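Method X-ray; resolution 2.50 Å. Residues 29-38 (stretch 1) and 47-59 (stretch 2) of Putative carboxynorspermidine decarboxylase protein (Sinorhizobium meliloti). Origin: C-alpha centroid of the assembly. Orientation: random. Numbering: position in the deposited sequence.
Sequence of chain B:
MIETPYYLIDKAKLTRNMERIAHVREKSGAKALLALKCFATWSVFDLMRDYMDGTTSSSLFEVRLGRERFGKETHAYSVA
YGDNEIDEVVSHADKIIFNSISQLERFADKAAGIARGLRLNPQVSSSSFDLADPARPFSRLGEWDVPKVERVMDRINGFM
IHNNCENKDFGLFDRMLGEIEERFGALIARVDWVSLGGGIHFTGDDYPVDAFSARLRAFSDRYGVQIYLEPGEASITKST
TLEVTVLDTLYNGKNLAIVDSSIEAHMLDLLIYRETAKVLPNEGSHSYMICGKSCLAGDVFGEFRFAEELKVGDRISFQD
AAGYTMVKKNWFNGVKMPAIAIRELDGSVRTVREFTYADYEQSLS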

ATOM      1  N   GLY B  29       2.859 -10.002  35.998  1.00 43.52           N
ATOM      2  CA  GLY B  29       4.002 -10.878  35.698  1.00 43.42           C
ATOM      3  C   GLY B  29       3.951 -11.408  34.269  1.00 43.26           C
ATOM      4  O   GLY B  29       4.726 -12.288  33.881  1.00 43.48           O
ATOM      5  N   ALA B  30       3.023 -10.885  33.475  1.00 43.26           N
ATOM      6  CA  ALA B  30       2.928 -11.260  32.078  1.00 42.52           C
ATOM      7  C   ALA B  30       3.994 -10.443  31.346  1.00 42.55           C
ATOM      8  O   ALA B  30       4.434  -9.397  31.839  1.00 43.46           O
ATOM      9  CB  ALA B  30       1.539 -10.988  31.543  1.00 41.70           C
ATOM     10  N   LYS B  31       4.458 -10.936  30.203  1.00 42.21           N
ATOM     11  CA  LYS B  31       5.450 -10.186  29.428  1.00 41.67           C
ATOM     12  C   LYS B  31       4.769  -9.594  28.195  1.00 40.34           C
ATOM     13  O   LYS B  31       3.803 -10.129  27.729  1.00 39.45           O
ATOM     14  CB  LYS B  31       6.639 -11.077  29.068  1.00 41.55           C
ATOM     15  CG  LYS B  31       7.615 -11.291  30.252  1.00 44.90           C
ATOM     16  CD  LYS B  31       8.719 -12.281  29.915  1.00 48.05           C
ATOM     17  CE  LYS B  31       9.473 -12.696  31.164  1.00 51.50           C
ATOM     18  NZ  LYS B  31      10.551 -11.708  31.450  1.00 55.69           N
ATOM     19  N   ALA B  32       5.267  -8.467  27.704  1.00 40.51           N
ATOM     20  CA  ALA B  32       4.671  -7.770  26.569  1.00 40.10           C
ATOM     21  C   ALA B  32       5.700  -7.605  25.473  1.00 39.06           C
ATOM     22  O   ALA B  32       6.839  -7.145  25.742  1.00 39.82           O
ATOM     23  CB  ALA B  32       4.164  -6.382  26.989  1.00 40.98           C
ATOM     24  N   LEU B  33       5.290  -7.953  24.250  1.00 37.03           N
ATOM     25  CA  LEU B  33       6.135  -7.827  23.072  1.00 35.12           C
ATOM     26  C   LEU B  33       5.477  -6.898  22.052  1.00 34.39           C
ATOM     27  O   LEU B  33       4.281  -7.009  21.782  1.00 34.29           O
ATOM     28  CB  LEU B  33       6.385  -9.194  22.457  1.00 34.01           C
ATOM     29  CG  LEU B  33       6.742 -10.357  23.368  1.00 34.84           C
ATOM     30  CD1 LEU B  33       6.702 -11.692  22.617  1.00 33.11           C
ATOM     31  CD2 LEU B  33       8.098 -10.154  23.972  1.00 35.13           C
ATOM     32  N   LEU B  34       6.250  -5.970  21.493  1.00 34.03           N
ATOM     33  CA  LEU B  34       5.713  -5.083  20.462  1.00 33.99           C
ATOM     34  C   LEU B  34       5.439  -5.910  19.208  1.00 33.12           C
ATOM     35  O   LEU B  34       6.331  -6.600  18.743  1.00 33.69           O
ATOM     36  CB  LEU B  34       6.730  -3.976  20.136  1.00 34.09           C
ATOM     37  CG  LEU B  34       6.452  -2.995  18.990  1.00 33.72           C
ATOM     38  CD1 LEU B  34       5.101  -2.250  19.204  1.00 34.05           C
ATOM     39  CD2 LEU B  34       7.596  -2.001  18.809  1.00 32.65           C
ATOM     40  N   ALA B  35       4.234  -5.856  18.663  1.00 32.50           N
ATOM     41  CA  ALA B  35       3.981  -6.529  17.356  1.00 32.76           C
ATOM     42  C   ALA B  35       4.486  -5.685  16.192  1.00 32.54           C
ATOM     43  O   ALA B  35       3.902  -4.637  15.897  1.00 32.77           O
ATOM     44  CB  ALA B  35       2.509  -6.875  17.170  1.00 32.25           C
ATOM     45  N   LEU B  36       5.592  -6.113  15.571  1.00 32.76           N
ATOM     46  CA  LEU B  36       6.229  -5.321  14.521  1.00 33.13           C
ATOM     47  C   LEU B  36       5.361  -5.130  13.257  1.00 33.62           C
ATOM     48  O   LEU B  36       5.559  -4.181  12.533  1.00 34.09           O
ATOM     49  CB  LEU B  36       7.611  -5.841  14.202  1.00 33.23           C
ATOM     50  CG  LEU B  36       8.658  -5.775  15.338  1.00 35.03           C
ATOM     51  CD1 LEU B  36      10.065  -6.129  14.834  1.00 34.27           C
ATOM     52  CD2 LEU B  36       8.703  -4.380  15.949  1.00 35.31           C
ATOM     53  N   LYS B  37       4.354  -5.982  13.032  1.00 34.28           N
ATOM     54  CA  LYS B  37       3.452  -5.784  11.893  1.00 34.65           C
ATOM     55  C   LYS B  37       2.656  -4.471  11.997  1.00 34.83           C
ATOM     56  O   LYS B  37       2.289  -3.869  10.978  1.00 35.42           O
ATOM     57  CB  LYS B  37       2.550  -6.995  11.623  1.00 34.59           C
ATOM     58  CG  LYS B  37       1.493  -7.239  12.649  1.00 38.99           C
ATOM     59  CD  LYS B  37       0.683  -8.535  12.397  1.00 42.60           C
ATOM     60  CE  LYS B  37      -0.198  -8.816  13.634  1.00 45.61           C
ATOM     61  NZ  LYS B  37      -0.850 -10.187  13.602  1.00 48.37           N
ATOM     62  N   CYS B  38       2.425  -4.004  13.221  1.00 34.10           N
ATOM     63  CA  CYS B  38       1.655  -2.803  13.436  1.00 33.32           C
ATOM     64  C   CYS B  38       2.552  -1.561  13.371  1.00 33.85           C
ATOM     65  O   CYS B  38       2.172  -0.518  12.785  1.00 34.04           O
ATOM     66  CB  CYS B  38       0.952  -2.904  14.776  1.00 33.33           C
ATOM     67  SG  CYS B  38       0.409  -1.315  15.421  1.00 33.64           S
TER
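Stretch 2 47-59: LMRDYMDGTTSSS

Stretch 2 enters at the tail of a helix that begins earlier in the chain, passes through a type I turn from Arg49 to Met52, and then runs as a strand, 54-57, parallel to the extended backbone of stretch 1. Met52 N closes the turn on Arg49 O (3.2 Å); Met48 O, just before it, accepts from Tyr51 N (3.0 Å) and weakly from Met52 N (3.3 Å).

Pairing with stretch 1 starts at Asp53, which serves Ala32 twice: its N donates to Ala32 O (2.8 Å), and its side-chain OD2 accepts from Ala32 N (3.1 Å, 165° at the hydrogen). The carboxylate thus satisfies an amide as a strand neighbour's carbonyl would. A long salt bridge, Lys31 NZ to Asp53 OD1 at 3.8 Å, adds charge pairing beside it.

Farther along, the ladder is pure backbone. Leu34 N donates to Gly54 O (2.8 Å), Leu34 O accepts from Thr56 N (2.9 Å), and Leu36 N reaches Thr56 O (3.2 Å), so the backbone N and O of both Leu34 and Thr56 are used between the strands. CA-H...O contacts flank these bonds, from Leu33 CA to Gly54 O (3.1 Å) and from Thr55 CA to Leu34 O (3.2 Å). Beta bridges pair Leu34 with Thr55 (CA to CA 4.5 Å) and Ala35 with Thr56 (CA to CA 5.1 Å), each pair placing its side chains on one face, the two pairs on opposite faces. Ala35 O accepts from Cys38 N (3.1 Å), where the chain turns and residues 36-38 take helical angles without regular helical bonds.

Apolar contacts accompany the pairing: selenomethionine Met48 CE meets Leu34 CD2 at 3.8 Å, and selenomethionine Met52 CE lies 4.2 Å from both Ala32 CB and Leu34 CB. Gly54 has backbone angles that call for glycine; a CB there would also crowd Leu33 CD2, at 3.0 Å.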

ATOM      1  N   LEU B  47      13.407   4.260  23.348  1.00 47.64           N
ATOM      2  CA  LEU B  47      12.432   4.691  24.330  1.00 48.27           C
ATOM      3  C   LEU B  47      11.527   3.550  24.821  1.00 46.12           C
ATOM      4  O   LEU B  47      11.313   3.442  26.010  1.00 47.45           O
ATOM      5  CB  LEU B  47      11.652   5.931  23.873  1.00 49.47           C
ATOM      6  CG  LEU B  47      10.340   6.250  24.603  1.00 51.23           C
ATOM      7  CD1 LEU B  47      10.566   6.894  25.990  1.00 55.58           C
ATOM      8  CD2 LEU B  47       9.475   7.143  23.734  1.00 51.97           C
HETATM    9  N   MSE B  48      11.069   2.665  23.940  1.00 43.51           N
HETATM   10  CA  MSE B  48      10.143   1.599  24.337  1.00 41.46           C
HETATM   11  C   MSE B  48      10.796   0.415  25.076  1.00 41.49           C
HETATM   12  O   MSE B  48      10.141  -0.252  25.883  1.00 41.02           O
HETATM   13  CB  MSE B  48       9.380   1.079  23.111  1.00 39.27           C
HETATM   14  CG  MSE B  48       8.624   2.140  22.404  1.00 38.72           C
HETATM   15 SE   MSE B  48       7.970   1.635  20.663  0.75 36.06          SE
HETATM   16  CE  MSE B  48       6.428   0.658  21.218  1.00 34.33           C
ATOM     17  N   ARG B  49      12.060   0.143  24.762  1.00 41.47           N
ATOM     18  CA  ARG B  49      12.806  -0.997  25.293  1.00 42.24           C
ATOM     19  C   ARG B  49      12.632  -1.213  26.813  1.00 42.63           C
ATOM     20  O   ARG B  49      12.324  -2.319  27.264  1.00 41.05           O
ATOM     21  CB  ARG B  49      14.309  -0.835  24.957  1.00 43.65           C
ATOM     22  CG  ARG B  49      15.019  -2.129  24.645  1.00 46.13           C
ATOM     23  CD  ARG B  49      16.519  -2.005  24.409  1.00 51.49           C
ATOM     24  NE  ARG B  49      17.236  -2.917  25.321  1.00 59.82           N
ATOM     25  CZ  ARG B  49      18.237  -3.744  24.986  1.00 67.05           C
ATOM     26  NH1 ARG B  49      18.669  -3.832  23.718  1.00 69.51           N
ATOM     27  NH2 ARG B  49      18.813  -4.516  25.927  1.00 70.10           N
ATOM     28  N   ASP B  50      12.836  -0.159  27.600  1.00 43.81           N
ATOM     29  CA  ASP B  50      12.861  -0.333  29.046  1.00 45.06           C
ATOM     30  C   ASP B  50      11.500  -0.621  29.670  1.00 44.04           C
ATOM     31  O   ASP B  50      11.424  -0.889  30.864  1.00 44.64           O
ATOM     32  CB  ASP B  50      13.526   0.855  29.729  1.00 47.48           C
ATOM     33  CG  ASP B  50      14.974   1.040  29.296  1.00 50.02           C
ATOM     34  OD1 ASP B  50      15.711   0.024  29.181  1.00 51.80           O
ATOM     35  OD2 ASP B  50      15.370   2.201  29.069  1.00 50.96           O
ATOM     36  N   TYR B  51      10.438  -0.591  28.861  1.00 41.71           N
ATOM     37  CA  TYR B  51       9.093  -0.800  29.362  1.00 40.55           C
ATOM     38  C   TYR B  51       8.485  -2.079  28.848  1.00 38.91           C
ATOM     39  O   TYR B  51       7.405  -2.485  29.299  1.00 38.95           O
ATOM     40  CB  TYR B  51       8.165   0.368  29.014  1.00 40.83           C
ATOM     41  CG  TYR B  51       8.571   1.761  29.506  1.00 42.37           C
ATOM     42  CD1 TYR B  51       8.074   2.275  30.715  1.00 41.73           C
ATOM     43  CD2 TYR B  51       9.425   2.579  28.741  1.00 41.78           C
ATOM     44  CE1 TYR B  51       8.404   3.573  31.143  1.00 43.14           C
ATOM     45  CE2 TYR B  51       9.782   3.862  29.164  1.00 42.68           C
ATOM     46  CZ  TYR B  51       9.257   4.365  30.365  1.00 45.10           C
ATOM     47  OH  TYR B  51       9.601   5.641  30.799  1.00 46.66           O
HETATM   48  N   MSE B  52       9.164  -2.709  27.904  1.00 37.58           N
HETATM   49  CA  MSE B  52       8.665  -3.923  27.285  1.00 36.76           C
HETATM   50  C   MSE B  52       9.664  -5.064  27.321  1.00 37.59           C
HETATM   51  O   MSE B  52      10.779  -4.909  27.832  1.00 39.60           O
HETATM   52  CB  MSE B  52       8.205  -3.642  25.866  1.00 35.40           C
HETATM   53  CG  MSE B  52       7.127  -2.563  25.819  1.00 34.58           C
HETATM   54 SE   MSE B  52       6.450  -2.303  24.006  0.75 32.87          SE
HETATM   55  CE  MSE B  52       5.110  -3.633  24.009  1.00 26.43           C
ATOM     56  N   ASP B  53       9.272  -6.221  26.797  1.00 37.41           N
ATOM     57  CA  ASP B  53      10.081  -7.443  26.958  1.00 38.12           C
ATOM     58  C   ASP B  53      10.654  -7.983  25.643  1.00 37.52           C
ATOM     59  O   ASP B  53      11.345  -9.006  25.665  1.00 39.37           O
ATOM     60  CB  ASP B  53       9.273  -8.540  27.673  1.00 37.80           C
ATOM     61  CG  ASP B  53       8.908  -8.157  29.101  1.00 41.16           C
ATOM     62  OD1 ASP B  53       9.787  -8.297  29.994  1.00 45.02           O
ATOM     63  OD2 ASP B  53       7.746  -7.719  29.340  1.00 43.60           O
ATOM     64  N   GLY B  54      10.381  -7.303  24.527  1.00 35.73           N
ATOM     65  CA  GLY B  54      10.737  -7.790  23.208  1.00 35.06           C
ATOM     66  C   GLY B  54       9.738  -7.477  22.090  1.00 34.40           C
ATOM     67  O   GLY B  54       8.884  -6.583  22.200  1.00 35.08           O
ATOM     68  N   THR B  55       9.831  -8.235  21.017  1.00 33.40           N
ATOM     69  CA  THR B  55       9.066  -7.979  19.809  1.00 33.05           C
ATOM     70  C   THR B  55       8.549  -9.308  19.357  1.00 33.03           C
ATOM     71  O   THR B  55       9.106 -10.325  19.704  1.00 33.91           O
ATOM     72  CB  THR B  55      10.008  -7.429  18.646  1.00 33.59           C
ATOM     73  OG1 THR B  55      11.033  -8.397  18.310  1.00 32.70           O
ATOM     74  CG2 THR B  55      10.690  -6.110  19.067  1.00 31.87           C
ATOM     75  N   THR B  56       7.478  -9.309  18.594  1.00 33.37           N
ATOM     76  CA  THR B  56       7.064 -10.508  17.887  1.00 34.12           C
ATOM     77  C   THR B  56       6.955 -10.168  16.383  1.00 32.87           C
ATOM     78  O   THR B  56       6.683  -9.055  16.035  1.00 32.72           O
ATOM     79  CB  THR B  56       5.758 -11.090  18.474  1.00 35.17           C
ATOM     80  OG1 THR B  56       5.512 -12.373  17.891  1.00 38.15           O
ATOM     81  CG2 THR B  56       4.527 -10.167  18.187  1.00 35.88           C
ATOM     82  N   SER B  57       7.183 -11.134  15.520  1.00 32.92           N
ATOM     83  CA  SER B  57       7.374 -10.896  14.099  1.00 33.95           C
ATOM     84  C   SER B  57       6.628 -11.876  13.249  1.00 33.65           C
ATOM     85  O   SER B  57       6.403 -12.989  13.673  1.00 35.47           O
ATOM     86  CB  SER B  57       8.831 -11.142  13.749  1.00 34.10           C
ATOM     87  OG  SER B  57       9.632 -10.108  14.241  1.00 38.17           O
ATOM     88  N   SER B  58       6.344 -11.521  12.009  1.00 33.28           N
ATOM     89  CA  SER B  58       5.773 -12.495  11.099  1.00 33.64           C
ATOM     90  C   SER B  58       6.535 -12.690   9.813  1.00 33.08           C
ATOM     91  O   SER B  58       5.976 -13.179   8.857  1.00 34.05           O
ATOM     92  CB  SER B  58       4.315 -12.158  10.802  1.00 34.27           C
ATOM     93  OG  SER B  58       4.163 -10.765  10.623  1.00 37.46           O
ATOM     94  N   SER B  59       7.805 -12.311   9.787  1.00 32.24           N
ATOM     95  CA  SER B  59       8.637 -12.432   8.595  1.00 31.56           C
ATOM     96  C   SER B  59      10.089 -12.380   9.014  1.00 31.75           C
ATOM     97  O   SER B  59      10.416 -11.929  10.116  1.00 31.67           O
ATOM     98  CB  SER B  59       8.390 -11.273   7.644  1.00 32.65           C
ATOM     99  OG  SER B  59       8.855 -10.044   8.182  1.00 31.06           O
TER